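Local coordinates for protein aminodeoxyfutalosine deaminase (Deinococcus radiodurans, PDB 2IMR) that catalyses the zinc-dependent deamination of aminodeoxyfutalosine to futalosine, a step of menaquinone biosynthesis, and acts more weakly on adenosine and several related nucleosides, at residues P326-F337 and E366-Y375. Numbering follows the deposited sequence.
Sequences PRSNHHLECGTF and EEVTFARQLY
Glu-367 OE2 is gripped by Arg-327 NE at 2.7 Å, more weakly by Arg-327 NH2, and by a water, 2.7 Å away, that also accepts from Ser-328 N. The site lies in the TIM-barrel-type amidohydrolase domain, where helix 326-331, following strand 322-324, meets helix 365-374. Folded back at chi2 (-63°), the Glu-367 side chain brings its carboxylate to the start of helix 326-331, and OE1 takes Arg-327 N with its syn lone pair in a nearly straight bond (2.9 Å). NE lies well above the carboxylate plane, although OE2 sits in the guanidinium plane. Arg-327 NH1 reaches the anti lone pair of Glu-366 OE1 at 2.7 Å, and Glu-366 CB covers one guanidinium face. Were Arg-327 an alanine, both carboxylates would probably lose their cationic mate, and the Phe-370 face the CG that rests on it. Pro-326 CB packs 3.5 Å from Phe-370 CD2. Behind this network, Ser-328 OG hydrogen-bonds OD2 of Asp-354, assigned as a zinc-binding residue, which is consistent with a second-shell role for Ser-328. At the far end, Tyr-375 OH donates to Phe-337 O at 2.6 Å, tilted 24° from the carbonyl plane.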
ATOM      1  N   PRO A 326       6.105  -5.101  -4.022  1.00 14.98           N
ATOM      2  CA  PRO A 326       7.143  -5.948  -4.621  1.00 15.66           C
ATOM      3  C   PRO A 326       7.356  -5.865  -6.130  1.00 14.74           C
ATOM      4  O   PRO A 326       8.414  -5.440  -6.589  1.00 13.11           O
ATOM      5  CB  PRO A 326       6.744  -7.349  -4.165  1.00 14.47           C
ATOM      6  CG  PRO A 326       6.118  -7.094  -2.843  1.00 14.40           C
ATOM      7  CD  PRO A 326       5.248  -5.896  -3.131  1.00 13.54           C
ATOM      8  N   ARG A 327       6.367  -6.280  -6.908  1.00 14.34           N
ATOM      9  CA  ARG A 327       6.531  -6.252  -8.353  1.00 13.58           C
ATOM     10  C   ARG A 327       6.841  -4.868  -8.895  1.00 14.93           C
ATOM     11  O   ARG A 327       7.726  -4.711  -9.735  1.00 12.51           O
ATOM     12  CB  ARG A 327       5.291  -6.834  -9.029  1.00 14.00           C
ATOM     13  CG  ARG A 327       5.158  -8.324  -8.776  1.00 15.49           C
ATOM     14  CD  ARG A 327       3.931  -8.897  -9.460  1.00 17.78           C
ATOM     15  NE  ARG A 327       2.701  -8.311  -8.940  1.00 17.73           N
ATOM     16  CZ  ARG A 327       1.485  -8.660  -9.346  1.00 17.69           C
ATOM     17  NH1 ARG A 327       1.336  -9.596 -10.280  1.00 13.92           N
ATOM     18  NH2 ARG A 327       0.420  -8.073  -8.820  1.00 15.97           N
ATOM     19  N   SER A 328       6.121  -3.861  -8.409  1.00 14.72           N
ATOM     20  CA  SER A 328       6.352  -2.500  -8.862  1.00 14.81           C
ATOM     21  C   SER A 328       7.808  -2.085  -8.659  1.00 15.13           C
ATOM     22  O   SER A 328       8.427  -1.524  -9.563  1.00 14.60           O
ATOM     23  CB  SER A 328       5.435  -1.523  -8.116  1.00 14.43           C
ATOM     24  OG  SER A 328       5.667  -0.194  -8.549  1.00 13.71           O
ATOM     25  N   ASN A 329       8.362  -2.360  -7.479  1.00 15.19           N
ATOM     26  CA  ASN A 329       9.751  -1.988  -7.207  1.00 14.70           C
ATOM     27  C   ASN A 329      10.702  -2.670  -8.175  1.00 15.02           C
ATOM     28  O   ASN A 329      11.692  -2.080  -8.611  1.00 14.10           O
ATOM     29  CB  ASN A 329      10.160  -2.362  -5.783  1.00 13.11           C
ATOM     30  CG  ASN A 329       9.407  -1.579  -4.726  1.00 14.17           C
ATOM     31  OD1 ASN A 329       8.803  -0.539  -5.005  1.00 18.35           O
ATOM     32  ND2 ASN A 329       9.456  -2.066  -3.502  1.00 12.31           N
ATOM     33  N   HIS A 330      10.405  -3.919  -8.508  1.00 14.76           N
ATOM     34  CA  HIS A 330      11.248  -4.662  -9.424  1.00 15.83           C
ATOM     35  C   HIS A 330      11.209  -4.068 -10.833  1.00 17.03           C
ATOM     36  O   HIS A 330      12.253  -3.807 -11.433  1.00 16.95           O
ATOM     37  CB  HIS A 330      10.820  -6.132  -9.465  1.00 17.48           C
ATOM     38  CG  HIS A 330      11.501  -6.919 -10.539  1.00 18.73           C
ATOM     39  ND1 HIS A 330      12.864  -7.124 -10.558  1.00 19.15           N
ATOM     40  CD2 HIS A 330      11.017  -7.495 -11.665  1.00 19.53           C
ATOM     41  CE1 HIS A 330      13.190  -7.789 -11.654  1.00 18.28           C
ATOM     42  NE2 HIS A 330      12.087  -8.025 -12.342  1.00 16.97           N
ATOM     43  N   HIS A 331      10.008  -3.846 -11.358  1.00 17.29           N
ATOM     44  CA  HIS A 331       9.880  -3.294 -12.704  1.00 17.95           C
ATOM     45  C   HIS A 331      10.420  -1.875 -12.848  1.00 17.63           C
ATOM     46  O   HIS A 331      10.858  -1.482 -13.929  1.00 18.40           O
ATOM     47  CB  HIS A 331       8.425  -3.355 -13.166  1.00 18.26           C
ATOM     48  CG  HIS A 331       7.918  -4.750 -13.349  1.00 21.24           C
ATOM     49  ND1 HIS A 331       8.540  -5.660 -14.179  1.00 23.79           N
ATOM     50  CD2 HIS A 331       6.875  -5.403 -12.787  1.00 20.46           C
ATOM     51  CE1 HIS A 331       7.900  -6.814 -14.120  1.00 22.33           C
ATOM     52  NE2 HIS A 331       6.886  -6.685 -13.282  1.00 23.64           N
ATOM     53  N   LEU A 332      10.405  -1.109 -11.764  1.00 16.30           N
ATOM     54  CA  LEU A 332      10.912   0.256 -11.815  1.00 17.52           C
ATOM     55  C   LEU A 332      12.382   0.328 -11.414  1.00 17.55           C
ATOM     56  O   LEU A 332      12.950   1.417 -11.294  1.00 18.46           O
ATOM     57  CB  LEU A 332      10.057   1.173 -10.925  1.00 17.12           C
ATOM     58  CG  LEU A 332       8.711   1.541 -11.567  1.00 18.72           C
ATOM     59  CD1 LEU A 332       7.768   2.161 -10.544  1.00 17.95           C
ATOM     60  CD2 LEU A 332       8.959   2.506 -12.722  1.00 22.66           C
ATOM     61  N   GLU A 333      12.991  -0.840 -11.219  1.00 17.40           N
ATOM     62  CA  GLU A 333      14.401  -0.951 -10.847  1.00 19.30           C
ATOM     63  C   GLU A 333      14.742  -0.053  -9.664  1.00 19.16           C
ATOM     64  O   GLU A 333      15.749   0.661  -9.677  1.00 20.34           O
ATOM     65  CB  GLU A 333      15.285  -0.604 -12.052  1.00 21.50           C
ATOM     66  CG  GLU A 333      14.807  -1.273 -13.342  1.00 25.92           C
ATOM     67  CD  GLU A 333      15.757  -1.093 -14.512  1.00 28.72           C
ATOM     68  OE1 GLU A 333      16.369  -0.014 -14.641  1.00 30.89           O
ATOM     69  OE2 GLU A 333      15.877  -2.038 -15.319  1.00 32.72           O
ATOM     70  N   CYS A 334      13.908  -0.111  -8.633  1.00 18.33           N
ATOM     71  CA  CYS A 334      14.098   0.708  -7.438  1.00 17.37           C
ATOM     72  C   CYS A 334      14.942   0.064  -6.363  1.00 17.70           C
ATOM     73  O   CYS A 334      15.327   0.720  -5.397  1.00 17.24           O
ATOM     74  CB  CYS A 334      12.753   1.031  -6.804  1.00 18.44           C
ATOM     75  SG  CYS A 334      11.667   1.992  -7.832  1.00 20.72           S
ATOM     76  N   GLY A 335      15.221  -1.220  -6.519  1.00 17.39           N
ATOM     77  CA  GLY A 335      15.960  -1.920  -5.490  1.00 17.09           C
ATOM     78  C   GLY A 335      14.930  -2.762  -4.757  1.00 17.87           C
ATOM     79  O   GLY A 335      13.772  -2.831  -5.186  1.00 16.82           O
ATOM     80  N   THR A 336      15.318  -3.383  -3.649  1.00 14.99           N
ATOM     81  CA  THR A 336      14.392  -4.240  -2.920  1.00 16.57           C
ATOM     82  C   THR A 336      14.144  -3.799  -1.478  1.00 15.86           C
ATOM     83  O   THR A 336      15.084  -3.543  -0.733  1.00 15.42           O
ATOM     84  CB  THR A 336      14.911  -5.700  -2.917  1.00 17.44           C
ATOM     85  OG1 THR A 336      15.103  -6.135  -4.268  1.00 19.09           O
ATOM     86  CG2 THR A 336      13.920  -6.628  -2.233  1.00 18.93           C
ATOM     87  N   PHE A 337      12.866  -3.698  -1.115  1.00 13.74           N
ATOM     88  CA  PHE A 337      12.435  -3.323   0.234  1.00 15.45           C
ATOM     89  C   PHE A 337      13.050  -4.323   1.212  1.00 16.48           C
ATOM     90  O   PHE A 337      12.934  -5.531   1.018  1.00 15.58           O
ATOM     91  CB  PHE A 337      10.904  -3.393   0.310  1.00 14.97           C
ATOM     92  CG  PHE A 337      10.337  -3.201   1.691  1.00 16.53           C
ATOM     93  CD1 PHE A 337      10.399  -1.962   2.323  1.00 15.91           C
ATOM     94  CD2 PHE A 337       9.698  -4.257   2.344  1.00 14.99           C
ATOM     95  CE1 PHE A 337       9.832  -1.773   3.578  1.00 17.03           C
ATOM     96  CE2 PHE A 337       9.128  -4.079   3.600  1.00 16.81           C
ATOM     97  CZ  PHE A 337       9.193  -2.832   4.222  1.00 16.06           C
ATOM     98  N   GLU A 366      -0.608 -12.224  -5.788  1.00 16.43           N
ATOM     99  CA  GLU A 366       0.567 -12.342  -6.630  1.00 17.09           C
ATOM    100  C   GLU A 366       1.791 -11.659  -6.020  1.00 17.94           C
ATOM    101  O   GLU A 366       2.927 -12.040  -6.308  1.00 18.01           O
ATOM    102  CB  GLU A 366       0.240 -11.796  -8.023  1.00 19.27           C
ATOM    103  CG  GLU A 366      -0.651 -12.774  -8.807  1.00 21.42           C
ATOM    104  CD  GLU A 366      -1.353 -12.163 -10.006  1.00 23.85           C
ATOM    105  OE1 GLU A 366      -0.931 -11.095 -10.487  1.00 22.56           O
ATOM    106  OE2 GLU A 366      -2.335 -12.771 -10.481  1.00 26.60           O
ATOM    107  N   GLU A 367       1.561 -10.667  -5.168  1.00 15.98           N
ATOM    108  CA  GLU A 367       2.666  -9.975  -4.512  1.00 16.27           C
ATOM    109  C   GLU A 367       3.215 -10.877  -3.417  1.00 16.62           C
ATOM    110  O   GLU A 367       4.401 -10.842  -3.109  1.00 15.54           O
ATOM    111  CB  GLU A 367       2.195  -8.653  -3.899  1.00 16.97           C
ATOM    112  CG  GLU A 367       1.685  -7.633  -4.915  1.00 16.12           C
ATOM    113  CD  GLU A 367       2.748  -7.179  -5.908  1.00 18.65           C
ATOM    114  OE1 GLU A 367       3.950  -7.407  -5.657  1.00 16.30           O
ATOM    115  OE2 GLU A 367       2.371  -6.573  -6.939  1.00 17.40           O
ATOM    116  N   VAL A 368       2.338 -11.684  -2.825  1.00 16.79           N
ATOM    117  CA  VAL A 368       2.752 -12.608  -1.776  1.00 17.36           C
ATOM    118  C   VAL A 368       3.710 -13.621  -2.393  1.00 17.57           C
ATOM    119  O   VAL A 368       4.765 -13.920  -1.837  1.00 17.89           O
ATOM    120  CB  VAL A 368       1.530 -13.342  -1.163  1.00 17.62           C
ATOM    121  CG1 VAL A 368       1.992 -14.499  -0.272  1.00 18.84           C
ATOM    122  CG2 VAL A 368       0.700 -12.358  -0.346  1.00 17.63           C
ATOM    123  N   THR A 369       3.340 -14.139  -3.558  1.00 17.12           N
ATOM    124  CA  THR A 369       4.175 -15.104  -4.254  1.00 18.29           C
ATOM    125  C   THR A 369       5.523 -14.481  -4.583  1.00 18.72           C
ATOM    126  O   THR A 369       6.568 -15.089  -4.362  1.00 19.87           O
ATOM    127  CB  THR A 369       3.495 -15.574  -5.550  1.00 18.72           C
ATOM    128  OG1 THR A 369       2.315 -16.310  -5.214  1.00 20.11           O
ATOM    129  CG2 THR A 369       4.430 -16.451  -6.375  1.00 19.15           C
ATOM    130  N   PHE A 370       5.494 -13.257  -5.102  1.00 16.91           N
ATOM    131  CA  PHE A 370       6.718 -12.549  -5.464  1.00 18.11           C
ATOM    132  C   PHE A 370       7.586 -12.290  -4.233  1.00 16.55           C
ATOM    133  O   PHE A 370       8.807 -12.435  -4.283  1.00 17.29           O
ATOM    134  CB  PHE A 370       6.378 -11.205  -6.123  1.00 17.37           C
ATOM    135  CG  PHE A 370       7.516 -10.607  -6.896  1.00 18.57           C
ATOM    136  CD1 PHE A 370       7.841 -11.085  -8.163  1.00 20.96           C
ATOM    137  CD2 PHE A 370       8.280  -9.581  -6.353  1.00 17.94           C
ATOM    138  CE1 PHE A 370       8.911 -10.548  -8.878  1.00 18.85           C
ATOM    139  CE2 PHE A 370       9.350  -9.039  -7.057  1.00 16.34           C
ATOM    140  CZ  PHE A 370       9.668  -9.524  -8.324  1.00 17.93           C
ATOM    141  N   ALA A 371       6.948 -11.898  -3.132  1.00 16.27           N
ATOM    142  CA  ALA A 371       7.662 -11.606  -1.897  1.00 16.21           C
ATOM    143  C   ALA A 371       8.328 -12.860  -1.328  1.00 17.47           C
ATOM    144  O   ALA A 371       9.400 -12.785  -0.728  1.00 17.03           O
ATOM    145  CB  ALA A 371       6.702 -11.006  -0.873  1.00 18.07           C
ATOM    146  N   ARG A 372       7.690 -14.013  -1.510  1.00 17.86           N
ATOM    147  CA  ARG A 372       8.263 -15.261  -1.017  1.00 20.00           C
ATOM    148  C   ARG A 372       9.614 -15.474  -1.691  1.00 20.38           C
ATOM    149  O   ARG A 372      10.575 -15.929  -1.070  1.00 19.80           O
ATOM    150  CB  ARG A 372       7.328 -16.434  -1.332  1.00 23.60           C
ATOM    151  CG  ARG A 372       7.900 -17.792  -0.966  1.00 27.34           C
ATOM    152  CD  ARG A 372       8.022 -17.974   0.544  1.00 30.36           C
ATOM    153  NE  ARG A 372       8.672 -19.242   0.873  1.00 31.65           N
ATOM    154  CZ  ARG A 372       9.968 -19.482   0.707  1.00 33.33           C
ATOM    155  NH1 ARG A 372      10.762 -18.536   0.220  1.00 31.43           N
ATOM    156  NH2 ARG A 372      10.469 -20.675   1.007  1.00 32.47           N
ATOM    157  N   GLN A 373       9.685 -15.128  -2.970  1.00 19.64           N
ATOM    158  CA  GLN A 373      10.910 -15.285  -3.733  1.00 19.46           C
ATOM    159  C   GLN A 373      11.967 -14.258  -3.326  1.00 20.12           C
ATOM    160  O   GLN A 373      13.161 -14.563  -3.288  1.00 18.67           O
ATOM    161  CB  GLN A 373      10.585 -15.176  -5.220  1.00 21.59           C
ATOM    162  CG  GLN A 373       9.443 -16.098  -5.614  1.00 20.36           C
ATOM    163  CD  GLN A 373       8.969 -15.891  -7.032  1.00 25.04           C
ATOM    164  OE1 GLN A 373       9.304 -14.893  -7.677  1.00 24.51           O
ATOM    165  NE2 GLN A 373       8.169 -16.833  -7.526  1.00 22.71           N
ATOM    166  N   LEU A 374      11.528 -13.042  -3.015  1.00 18.29           N
ATOM    167  CA  LEU A 374      12.452 -11.986  -2.600  1.00 17.77           C
ATOM    168  C   LEU A 374      13.084 -12.248  -1.240  1.00 18.48           C
ATOM    169  O   LEU A 374      14.250 -11.919  -1.012  1.00 17.64           O
ATOM    170  CB  LEU A 374      11.734 -10.635  -2.514  1.00 17.05           C
ATOM    171  CG  LEU A 374      11.203  -9.963  -3.774  1.00 16.20           C
ATOM    172  CD1 LEU A 374      10.430  -8.697  -3.369  1.00 15.67           C
ATOM    173  CD2 LEU A 374      12.356  -9.610  -4.700  1.00 15.61           C
ATOM    174  N   TYR A 375      12.311 -12.823  -0.327  1.00 20.24           N
ATOM    175  CA  TYR A 375      12.799 -13.055   1.025  1.00 20.48           C
ATOM    176  C   TYR A 375      12.808 -14.522   1.439  1.00 22.54           C
ATOM    177  O   TYR A 375      11.974 -14.963   2.235  1.00 21.39           O
ATOM    178  CB  TYR A 375      11.956 -12.231   1.998  1.00 20.45           C
ATOM    179  CG  TYR A 375      11.697 -10.821   1.497  1.00 18.77           C
ATOM    180  CD1 TYR A 375      10.438 -10.444   1.026  1.00 18.84           C
ATOM    181  CD2 TYR A 375      12.722  -9.879   1.461  1.00 19.20           C
ATOM    182  CE1 TYR A 375      10.210  -9.161   0.528  1.00 16.58           C
ATOM    183  CE2 TYR A 375      12.506  -8.595   0.969  1.00 16.75           C
ATOM    184  CZ  TYR A 375      11.252  -8.245   0.502  1.00 17.94           C
ATOM    185  OH  TYR A 375      11.048  -6.982  -0.003  1.00 17.52           O
TER
HETATM  186  O   HOH W   1       3.622  -4.181  -7.039  1.00 14.70           O